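Local coordinates for 4-alpha-glucanotransferase (Streptococcus agalactiae, PDB 6M6T), which belongs to the amylomaltase family of TIM-barrel enzymes and binds glycan ligands in its pockets, at residues K85-N90 with L113-K118; M147-H152 with A175-K180; K236-R239 with P243-I246; C447-L452 with A456-N461. One frame throughout, in Å; residues are numbered along the deposited sequence.

In the fold
Following the chain from the N terminus, the four contacts come in series, and none nests in or crosses another. Interaction 1 closes a loop of 22 intervening residues, tying the coil after helix 74-78 to helix 105-122. Interaction 2 spans as many residues and packs helix 140-152 against helix 171-180; helix 182-208 touches side chains of both contacts. Interaction 3 closes a short loop of three intervening residues ahead of strand 245-249, in the small antiparallel sheet. Interaction 4, also with three intervening residues, begins at the end of strand 443-447 of the parallel barrel sheet and leads to the glycan pocket. Interactions 3 and 4 lie on opposite sides of the chain's centre, their centres about 37 Å apart.

Interaction 1 (K85-N90 with L113-K118); sequences KDDYQN and LEKAVK
Lys115 NZ lies 3.6 Å from Asp87 OD1, a salt bridge that joins the coil at 85-90 to the helix at 113-118. Asp87 OD2 is almost as near to the same NZ, at 3.7 Å, and so is the carboxylate carbon. These near-equal distances go with an ammonium placed above the plane of the carboxylate, where it probably feels both oxygens about equally. The two side chains cross at about a right angle. The lysine leaves its helix with CG anti to the backbone N (chi1 -174°) and then bends at each of the next three torsions, which curls the chain into an arc and brings its end over the acid. Lysine suits this outer side of the helix because its aliphatic part can lie on Ile83 while the amine remains near solvent. Aspartate, with a short side chain, holds its charge close to the turn: its OD2 also takes a hydrogen bond from the backbone N of Ser84. The turn is further closed by the hydrogen bond from Gln89 N to Lys85 O, 2.8 Å long. Next in the chain, buried Tyr88 bonds through OH to Asp75 and Thr78 and meets Phe74 edge-to-face, while Leu113 and Val117 pack on helix 182-208, so the apolar packing of these three is with other parts of the chain. Across the contact itself there is a single ion pair, long and accessible to solvent; its attraction is electrostatic, not directional, and probably modest in strength.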
# COMPACT_ATOMS: atom_id res chain seq x y z
N LYS A 85 -18.17 -21.00 -12.98
CA LYS A 85 -18.70 -20.33 -11.80
C LYS A 85 -19.51 -21.24 -10.88
O LYS A 85 -19.89 -20.79 -9.80
CB LYS A 85 -19.51 -19.06 -12.19
CG LYS A 85 -20.78 -19.18 -12.98
CD LYS A 85 -21.30 -17.75 -13.28
CE LYS A 85 -20.18 -16.87 -13.80
NZ LYS A 85 -20.71 -15.56 -14.27
N ASP A 86 -19.79 -22.49 -11.30
CA ASP A 86 -20.24 -23.45 -10.28
C ASP A 86 -19.08 -23.89 -9.32
O ASP A 86 -19.20 -24.81 -8.49
CB ASP A 86 -20.90 -24.66 -10.96
CG ASP A 86 -22.45 -24.60 -10.94
OD1 ASP A 86 -23.03 -23.92 -10.07
OD2 ASP A 86 -23.09 -25.25 -11.80
N ASP A 87 -17.96 -23.18 -9.46
CA ASP A 87 -16.79 -23.32 -8.62
C ASP A 87 -16.71 -22.26 -7.52
O ASP A 87 -16.07 -22.51 -6.49
CB ASP A 87 -15.52 -23.23 -9.48
CG ASP A 87 -15.41 -24.39 -10.47
OD1 ASP A 87 -16.16 -25.38 -10.33
OD2 ASP A 87 -14.58 -24.30 -11.41
N TYR A 88 -17.34 -21.10 -7.70
CA TYR A 88 -17.35 -20.10 -6.65
C TYR A 88 -18.70 -19.43 -6.44
O TYR A 88 -18.80 -18.60 -5.53
CB TYR A 88 -16.30 -19.02 -6.91
CG TYR A 88 -16.40 -18.35 -8.26
CD1 TYR A 88 -16.04 -19.03 -9.42
CD2 TYR A 88 -16.83 -17.04 -8.37
CE1 TYR A 88 -16.13 -18.42 -10.64
CE2 TYR A 88 -16.92 -16.42 -9.59
CZ TYR A 88 -16.57 -17.12 -10.72
OH TYR A 88 -16.65 -16.49 -11.94
N GLN A 89 -19.73 -19.74 -7.23
CA GLN A 89 -21.07 -19.29 -6.91
C GLN A 89 -21.48 -19.84 -5.56
O GLN A 89 -21.44 -21.05 -5.34
CB GLN A 89 -22.07 -19.76 -7.96
CG GLN A 89 -23.27 -18.85 -8.15
CD GLN A 89 -23.03 -17.82 -9.23
OE1 GLN A 89 -22.64 -18.18 -10.34
NE2 GLN A 89 -23.29 -16.54 -8.92
N ASN A 90 -21.85 -18.93 -4.65
CA ASN A 90 -22.30 -19.29 -3.31
C ASN A 90 -21.23 -20.09 -2.56
O ASN A 90 -21.44 -21.23 -2.13
CB ASN A 90 -23.64 -20.05 -3.36
CG ASN A 90 -24.85 -19.12 -3.28
OD1 ASN A 90 -24.81 -17.97 -3.75
ND2 ASN A 90 -25.94 -19.63 -2.71
N LEU A 113 -8.34 -21.20 -6.88
CA LEU A 113 -7.10 -20.82 -7.55
C LEU A 113 -6.35 -22.06 -8.04
O LEU A 113 -5.79 -22.06 -9.15
CB LEU A 113 -6.22 -19.97 -6.62
CG LEU A 113 -6.67 -18.53 -6.27
CD1 LEU A 113 -6.02 -18.01 -5.00
CD2 LEU A 113 -6.41 -17.57 -7.42
N GLU A 114 -6.33 -23.12 -7.24
CA GLU A 114 -5.66 -24.34 -7.67
C GLU A 114 -6.33 -24.95 -8.90
O GLU A 114 -5.65 -25.40 -9.83
CB GLU A 114 -5.62 -25.34 -6.52
CG GLU A 114 -4.24 -25.47 -5.86
CD GLU A 114 -4.32 -25.73 -4.36
OE1 GLU A 114 -5.27 -26.40 -3.91
OE2 GLU A 114 -3.44 -25.24 -3.64
N LYS A 115 -7.67 -24.97 -8.92
CA LYS A 115 -8.39 -25.45 -10.11
C LYS A 115 -8.00 -24.62 -11.35
O LYS A 115 -7.71 -25.18 -12.42
CB LYS A 115 -9.91 -25.42 -9.84
CG LYS A 115 -10.82 -26.00 -10.92
CD LYS A 115 -10.94 -27.55 -10.91
CE LYS A 115 -11.91 -28.08 -9.85
NZ LYS A 115 -13.19 -27.31 -9.76
N ALA A 116 -7.93 -23.29 -11.19
CA ALA A 116 -7.58 -22.43 -12.32
C ALA A 116 -6.14 -22.65 -12.78
O ALA A 116 -5.85 -22.62 -13.98
CB ALA A 116 -7.80 -20.97 -11.96
N VAL A 117 -5.20 -22.85 -11.84
CA VAL A 117 -3.81 -23.06 -12.23
C VAL A 117 -3.62 -24.42 -12.91
O VAL A 117 -2.88 -24.54 -13.90
CB VAL A 117 -2.90 -22.90 -10.99
CG1 VAL A 117 -1.47 -23.33 -11.30
CG2 VAL A 117 -2.94 -21.45 -10.49
N LYS A 118 -4.32 -25.46 -12.40
CA LYS A 118 -4.34 -26.78 -13.04
C LYS A 118 -4.88 -26.70 -14.45
O LYS A 118 -4.35 -27.35 -15.36
CB LYS A 118 -5.17 -27.75 -12.20
CG LYS A 118 -5.46 -29.12 -12.84
CD LYS A 118 -6.18 -30.09 -11.86
CE LYS A 118 -5.25 -31.20 -11.31
NZ LYS A 118 -4.28 -30.76 -10.24

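Interaction 2 (M147-H152 with A175-K180); sequences MAIKEH and AGYRQK
Ile149 and Tyr177 form the apolar centre where helices 140-152 and 171-180 pack almost perpendicularly: their local axes approach to 10.7 Å at an angle of 82°. Ile149 CG1 rests 4.1 Å from Tyr177 CD2, and the branched aliphatic chain, an apolar filler against the ring, crosses the tyrosine at about a right angle. One turn further on, His152 extends with CG anti to its backbone N (chi1 174°), which carries the imidazole across to the second helix. There Tyr177 CE2 comes up to the edge of the imidazole, near its plane, 3.8 Å from ND1. The Lys180 side chain crosses that of His152 at about a right angle, its CE 3.4 Å from His152 CE1. Tyrosine is apt because its ring joins the apolar layer while its OH reaches a polar partner, Asp163 OD2. In the next shell, Ile166 of helix 164-167 touches both Ile149 and Tyr177, and Trp161 also covers Ile149. A salt bridge from Arg178 NE to Glu145 OE1 links the same two helices. Histidine and lysine suit the more exposed side, pairing carbon parts with polar ends: a water lies 2.9 Å from His152 NE2 and accepts a weak bond from Lys180 NZ at 3.3 Å.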
# COMPACT_ATOMS: atom_id res chain seq x y z
N MET A 147 7.30 -19.35 -0.84
CA MET A 147 5.94 -19.67 -0.41
C MET A 147 5.72 -21.17 -0.30
O MET A 147 4.99 -21.62 0.59
CB MET A 147 4.92 -19.06 -1.38
CG MET A 147 4.86 -17.55 -1.32
SD MET A 147 4.46 -16.85 0.30
CE MET A 147 3.20 -18.01 0.90
N ALA A 148 6.34 -21.96 -1.17
CA ALA A 148 6.18 -23.40 -1.08
C ALA A 148 6.84 -23.95 0.19
O ALA A 148 6.23 -24.73 0.94
CB ALA A 148 6.77 -24.06 -2.32
N ILE A 149 8.08 -23.57 0.45
CA ILE A 149 8.73 -24.03 1.66
C ILE A 149 7.94 -23.56 2.88
O ILE A 149 7.78 -24.30 3.86
CB ILE A 149 10.19 -23.56 1.70
CG1 ILE A 149 10.93 -24.05 0.45
CG2 ILE A 149 10.89 -24.10 2.92
CD1 ILE A 149 12.34 -23.54 0.35
N LYS A 150 7.41 -22.33 2.83
CA LYS A 150 6.64 -21.82 3.96
C LYS A 150 5.42 -22.68 4.22
O LYS A 150 5.08 -22.99 5.37
CB LYS A 150 6.24 -20.37 3.69
CG LYS A 150 5.41 -19.73 4.80
CD LYS A 150 5.33 -18.22 4.61
CE LYS A 150 4.63 -17.56 5.80
NZ LYS A 150 5.37 -17.76 7.08
N GLU A 151 4.74 -23.08 3.15
CA GLU A 151 3.54 -23.89 3.32
C GLU A 151 3.90 -25.28 3.81
O GLU A 151 3.17 -25.82 4.65
CB GLU A 151 2.74 -23.92 2.01
CG GLU A 151 1.81 -22.69 1.86
CD GLU A 151 1.34 -22.41 0.42
OE1 GLU A 151 1.63 -23.20 -0.51
OE2 GLU A 151 0.65 -21.37 0.22
N HIS A 152 5.02 -25.85 3.35
CA HIS A 152 5.42 -27.18 3.82
C HIS A 152 5.59 -27.18 5.32
O HIS A 152 5.07 -28.07 6.01
CB HIS A 152 6.72 -27.65 3.14
CG HIS A 152 7.25 -28.95 3.69
ND1 HIS A 152 8.58 -29.32 3.58
CD2 HIS A 152 6.63 -29.96 4.34
CE1 HIS A 152 8.75 -30.50 4.14
NE2 HIS A 152 7.59 -30.92 4.61
N ALA A 175 18.22 -27.84 -4.02
CA ALA A 175 17.89 -28.76 -5.11
C ALA A 175 16.96 -29.87 -4.62
O ALA A 175 16.21 -30.42 -5.43
CB ALA A 175 19.16 -29.34 -5.74
N GLY A 176 16.99 -30.19 -3.32
CA GLY A 176 16.03 -31.16 -2.81
C GLY A 176 14.62 -30.60 -2.68
O GLY A 176 13.64 -31.26 -3.03
N TYR A 177 14.51 -29.37 -2.18
CA TYR A 177 13.18 -28.79 -1.95
C TYR A 177 12.50 -28.37 -3.25
O TYR A 177 11.27 -28.39 -3.32
CB TYR A 177 13.30 -27.61 -1.00
CG TYR A 177 13.28 -28.02 0.45
CD1 TYR A 177 14.40 -28.58 1.05
CD2 TYR A 177 12.14 -27.85 1.21
CE1 TYR A 177 14.38 -28.96 2.37
CE2 TYR A 177 12.11 -28.22 2.53
CZ TYR A 177 13.22 -28.77 3.10
OH TYR A 177 13.17 -29.15 4.42
N ARG A 178 13.27 -27.98 -4.24
CA ARG A 178 12.65 -27.53 -5.49
C ARG A 178 12.24 -28.71 -6.34
O ARG A 178 11.62 -28.48 -7.35
CB ARG A 178 13.64 -26.73 -6.32
CG ARG A 178 14.38 -25.68 -5.53
CD ARG A 178 15.41 -25.19 -6.50
NE ARG A 178 15.89 -23.94 -5.98
CZ ARG A 178 17.00 -23.37 -6.38
NH1 ARG A 178 17.72 -23.96 -7.31
NH2 ARG A 178 17.36 -22.22 -5.85
N GLN A 179 12.66 -29.91 -5.98
CA GLN A 179 12.37 -31.15 -6.74
C GLN A 179 11.21 -31.84 -6.03
O GLN A 179 10.36 -32.41 -6.69
CB GLN A 179 13.59 -32.05 -6.60
CG GLN A 179 13.88 -32.98 -7.77
CD GLN A 179 14.86 -34.07 -7.37
OE1 GLN A 179 15.73 -33.88 -6.52
NE2 GLN A 179 14.70 -35.24 -7.96
N LYS A 180 11.28 -31.80 -4.71
CA LYS A 180 10.30 -32.39 -3.81
C LYS A 180 9.00 -31.58 -3.78
O LYS A 180 7.94 -32.13 -3.45
CB LYS A 180 10.97 -32.55 -2.42
CG LYS A 180 10.08 -32.52 -1.17
CD LYS A 180 10.90 -32.10 0.08
CE LYS A 180 9.99 -31.88 1.30
NZ LYS A 180 9.09 -33.06 1.50
O HOH W 1 7.72 -33.85 4.38

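Interaction 3 (K236-R239 with P243-I246); sequences KLDR and PLAI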
# COMPACT_ATOMS: atom_id res chain seq x y z
N LYS A 236 20.42 -6.15 8.98
CA LYS A 236 21.19 -6.42 10.19
C LYS A 236 20.61 -7.68 10.80
O LYS A 236 19.72 -7.63 11.65
CB LYS A 236 21.11 -5.24 11.15
CG LYS A 236 21.70 -3.93 10.65
CD LYS A 236 21.51 -2.81 11.68
CE LYS A 236 22.20 -1.51 11.20
NZ LYS A 236 22.12 -0.36 12.15
N LEU A 237 21.11 -8.84 10.36
CA LEU A 237 20.65 -10.12 10.90
C LEU A 237 21.84 -10.97 11.32
O LEU A 237 23.00 -10.65 11.03
CB LEU A 237 19.80 -10.91 9.88
CG LEU A 237 18.69 -10.19 9.10
CD1 LEU A 237 18.52 -10.86 7.75
CD2 LEU A 237 17.34 -10.11 9.83
N ASP A 238 21.54 -12.05 12.03
CA ASP A 238 22.53 -13.01 12.51
C ASP A 238 22.52 -14.29 11.67
O ASP A 238 21.88 -14.37 10.62
CB ASP A 238 22.30 -13.29 13.99
CG ASP A 238 20.92 -13.81 14.29
OD1 ASP A 238 20.31 -14.43 13.38
OD2 ASP A 238 20.45 -13.60 15.43
N ARG A 239 23.26 -15.30 12.14
CA ARG A 239 23.47 -16.52 11.36
C ARG A 239 22.18 -17.30 11.15
O ARG A 239 22.02 -17.94 10.10
CB ARG A 239 24.51 -17.40 12.04
CG ARG A 239 25.95 -17.03 11.71
CD ARG A 239 26.93 -17.52 12.78
NE ARG A 239 26.93 -16.66 13.97
CZ ARG A 239 27.85 -15.73 14.24
NH1 ARG A 239 28.86 -15.53 13.39
NH2 ARG A 239 27.77 -15.00 15.35
N PRO A 243 16.22 -10.83 13.24
CA PRO A 243 16.59 -9.40 13.25
C PRO A 243 17.37 -9.02 14.51
O PRO A 243 16.92 -9.27 15.63
CB PRO A 243 15.23 -8.69 13.18
CG PRO A 243 14.28 -9.72 12.72
CD PRO A 243 14.76 -11.02 13.21
N LEU A 244 18.54 -8.41 14.30
CA LEU A 244 19.31 -7.82 15.40
C LEU A 244 18.54 -6.66 16.02
O LEU A 244 18.34 -6.62 17.24
CB LEU A 244 20.67 -7.33 14.92
CG LEU A 244 21.70 -8.30 14.34
CD1 LEU A 244 23.05 -7.60 14.08
CD2 LEU A 244 21.83 -9.52 15.24
N ALA A 245 18.11 -5.72 15.18
CA ALA A 245 17.22 -4.62 15.53
C ALA A 245 15.99 -4.64 14.63
O ALA A 245 16.04 -5.13 13.49
CB ALA A 245 17.94 -3.31 15.39
N ILE A 246 14.87 -4.12 15.14
CA ILE A 246 13.64 -4.02 14.36
C ILE A 246 13.26 -2.55 14.16
O ILE A 246 13.83 -1.63 14.76
CB ILE A 246 12.47 -4.82 14.99
CG1 ILE A 246 12.16 -4.33 16.40
CG2 ILE A 246 12.73 -6.32 14.93
CD1 ILE A 246 10.77 -4.66 16.85
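A short hairpin-like reversal brings 236-239 back alongside 243-246, just where the chain enters strand 245-249 of the antiparallel sheet. Leu237 and Pro243 are the bridged pair, and this is a single bridge. Its backbone bond runs from Leu244 N to Lys236 O, 3.0 Å long and close to straight at 162°, with the donor tilted 21° from the carbonyl plane. Because the bond uses the N-H of Leu244, the missing N-H of Pro243 costs this pairing nothing, while the proline ring restricts phi ahead of the strand. On one side of the turn, Leu237 curls a methyl round so that CD2 reaches Pro243 CA at 3.6 Å and Pro243 CB at 4.2 Å. On the other, Leu244 drapes over the opposing backbone: its CG approaches Lys236 O to 3.4 Å, and its second methyl, CD2, touches Asp238 CB at 4.0 Å. Asp238 is placed to close the turn, with CG between its backbone N and carbonyl carbon (chi1 57°), and its OD1 accepts a hydrogen bond from Gln242 N. The extended Lys236 runs the other way, toward strand 303-308, where NZ pairs with Glu306 and meets the hydroxyl of Tyr304; its CB still touches Leu244 CD1. The arrangement is that of a hairpin-like reversal, held by one isolated antiparallel bridge, that feeds into an inner strand of the four-stranded antiparallel sheet.

Interaction 4 (C447-L452 with A456-N461); sequences CMQDLL and ADSRMN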
# COMPACT_ATOMS: atom_id res chain seq x y z
N CYS A 447 -10.62 10.86 0.42
CA CYS A 447 -10.73 9.52 0.99
C CYS A 447 -12.14 9.02 0.71
O CYS A 447 -13.10 9.59 1.21
CB CYS A 447 -10.48 9.56 2.49
SG CYS A 447 -8.80 9.12 3.04
N MET A 448 -12.26 7.95 -0.09
CA MET A 448 -13.59 7.49 -0.49
C MET A 448 -14.53 7.31 0.71
O MET A 448 -15.75 7.40 0.54
CB MET A 448 -13.47 6.18 -1.29
CG MET A 448 -14.80 5.54 -1.69
SD MET A 448 -15.75 6.54 -2.86
CE MET A 448 -14.61 6.67 -4.19
N GLN A 449 -13.99 7.08 1.91
CA GLN A 449 -14.84 7.05 3.10
C GLN A 449 -15.60 8.35 3.25
O GLN A 449 -16.84 8.36 3.35
CB GLN A 449 -14.00 6.79 4.35
CG GLN A 449 -13.68 5.34 4.65
CD GLN A 449 -12.42 4.89 3.93
OE1 GLN A 449 -12.12 5.32 2.80
NE2 GLN A 449 -11.66 4.02 4.59
N ASP A 450 -14.88 9.48 3.25
CA ASP A 450 -15.46 10.78 3.56
C ASP A 450 -16.36 11.30 2.44
O ASP A 450 -17.33 12.01 2.71
CB ASP A 450 -14.35 11.78 3.85
CG ASP A 450 -13.38 11.27 4.89
OD1 ASP A 450 -13.87 10.69 5.90
OD2 ASP A 450 -12.14 11.42 4.71
N LEU A 451 -16.07 10.94 1.19
CA LEU A 451 -16.98 11.26 0.10
C LEU A 451 -18.38 10.68 0.35
O LEU A 451 -19.38 11.32 0.03
CB LEU A 451 -16.41 10.74 -1.21
CG LEU A 451 -17.28 11.11 -2.38
CD1 LEU A 451 -16.75 12.38 -3.01
CD2 LEU A 451 -17.28 9.96 -3.36
N LEU A 452 -18.47 9.48 0.93
CA LEU A 452 -19.76 8.90 1.29
C LEU A 452 -20.18 9.21 2.72
O LEU A 452 -21.17 8.63 3.19
CB LEU A 452 -19.74 7.38 1.10
CG LEU A 452 -19.00 6.90 -0.14
CD1 LEU A 452 -18.67 5.41 0.01
CD2 LEU A 452 -19.81 7.17 -1.40
N ALA A 456 -17.01 6.74 12.25
CA ALA A 456 -15.65 6.42 12.71
C ALA A 456 -15.29 4.96 12.50
O ALA A 456 -14.10 4.64 12.40
CB ALA A 456 -15.49 6.77 14.19
N ASP A 457 -16.29 4.06 12.42
CA ASP A 457 -16.03 2.64 12.19
C ASP A 457 -15.19 2.39 10.95
O ASP A 457 -14.52 1.35 10.86
CB ASP A 457 -17.36 1.85 12.07
CG ASP A 457 -18.27 2.32 10.88
OD1 ASP A 457 -17.79 2.52 9.73
OD2 ASP A 457 -19.50 2.46 11.09
N SER A 458 -15.20 3.32 9.99
CA SER A 458 -14.74 3.08 8.62
C SER A 458 -13.26 3.31 8.43
O SER A 458 -12.76 3.14 7.31
CB SER A 458 -15.51 3.97 7.64
OG SER A 458 -15.58 5.30 8.14
N ARG A 459 -12.55 3.69 9.50
CA ARG A 459 -11.11 3.92 9.42
C ARG A 459 -10.41 2.69 8.86
O ARG A 459 -10.73 1.56 9.22
CB ARG A 459 -10.59 4.27 10.83
CG ARG A 459 -9.19 4.85 10.90
CD ARG A 459 -8.71 4.96 12.34
NE ARG A 459 -7.34 5.46 12.35
CZ ARG A 459 -6.81 6.25 13.27
NH1 ARG A 459 -7.52 6.64 14.32
NH2 ARG A 459 -5.55 6.65 13.15
N MET A 460 -9.45 2.92 7.94
CA MET A 460 -8.78 1.79 7.29
C MET A 460 -7.70 1.18 8.17
O MET A 460 -7.68 -0.03 8.37
CB MET A 460 -8.19 2.24 5.96
CG MET A 460 -7.67 1.09 5.14
SD MET A 460 -8.99 0.08 4.46
CE MET A 460 -8.08 -0.67 3.10
N ASN A 461 -6.78 2.01 8.69
CA ASN A 461 -5.79 1.58 9.67
C ASN A 461 -5.91 2.43 10.91
O ASN A 461 -6.41 3.56 10.85
CB ASN A 461 -4.35 1.67 9.16
CG ASN A 461 -3.38 0.81 10.00
OD1 ASN A 461 -3.69 -0.34 10.32
ND2 ASN A 461 -2.21 1.37 10.35
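Two torsions bring Gln449 to Ser458: CG stands anti to the carbonyl carbon (chi1 -84°), beside the backbone N, and the chain then bends at chi2 (87°), which turns the amide across to the second segment. From there NE2 donates a hydrogen bond to the backbone oxygen of Ser458, 3.1 Å long and nearly straight at 172°. The acceptor lies in the plane of the glutamine amide, whereas the donor is somewhat tilted from the serine carbonyl plane. Beside this bond the aliphatic part of the glutamine packs, CG lying 3.8 Å from Ser458 CB. Met460 CB flanks the same amide nitrogen at 4.1 Å, its side chain crossing that of Gln449 at about a right angle while the rest of the methionine turns elsewhere. Glutamine suits this buried place, since its methylenes pack while its amide serves a main-chain oxygen. Serine is small enough to let the glutamine come close, and its OG bonds to the carbonyl of Pro455 within the turn. The helix 448-451 that carries Gln449 follows strand 443-447 of the barrel sheet, and the adjacent Asp450 accepts a hydrogen bond at OD1 from Ile401 N. Beyond Ser458, Arg459 donates from NE to Asn461 O and from NH2 to Asp397 O; Asn461 touches bound 1,5-anhydro-D-glucitol (ASO) and bonds weakly to the other bound ligand, AC1. A straight neutral bond between buried partners is directional, which is consistent with the glutamine fixing the course of the backbone that leads to Asn461 in the glycan pocket.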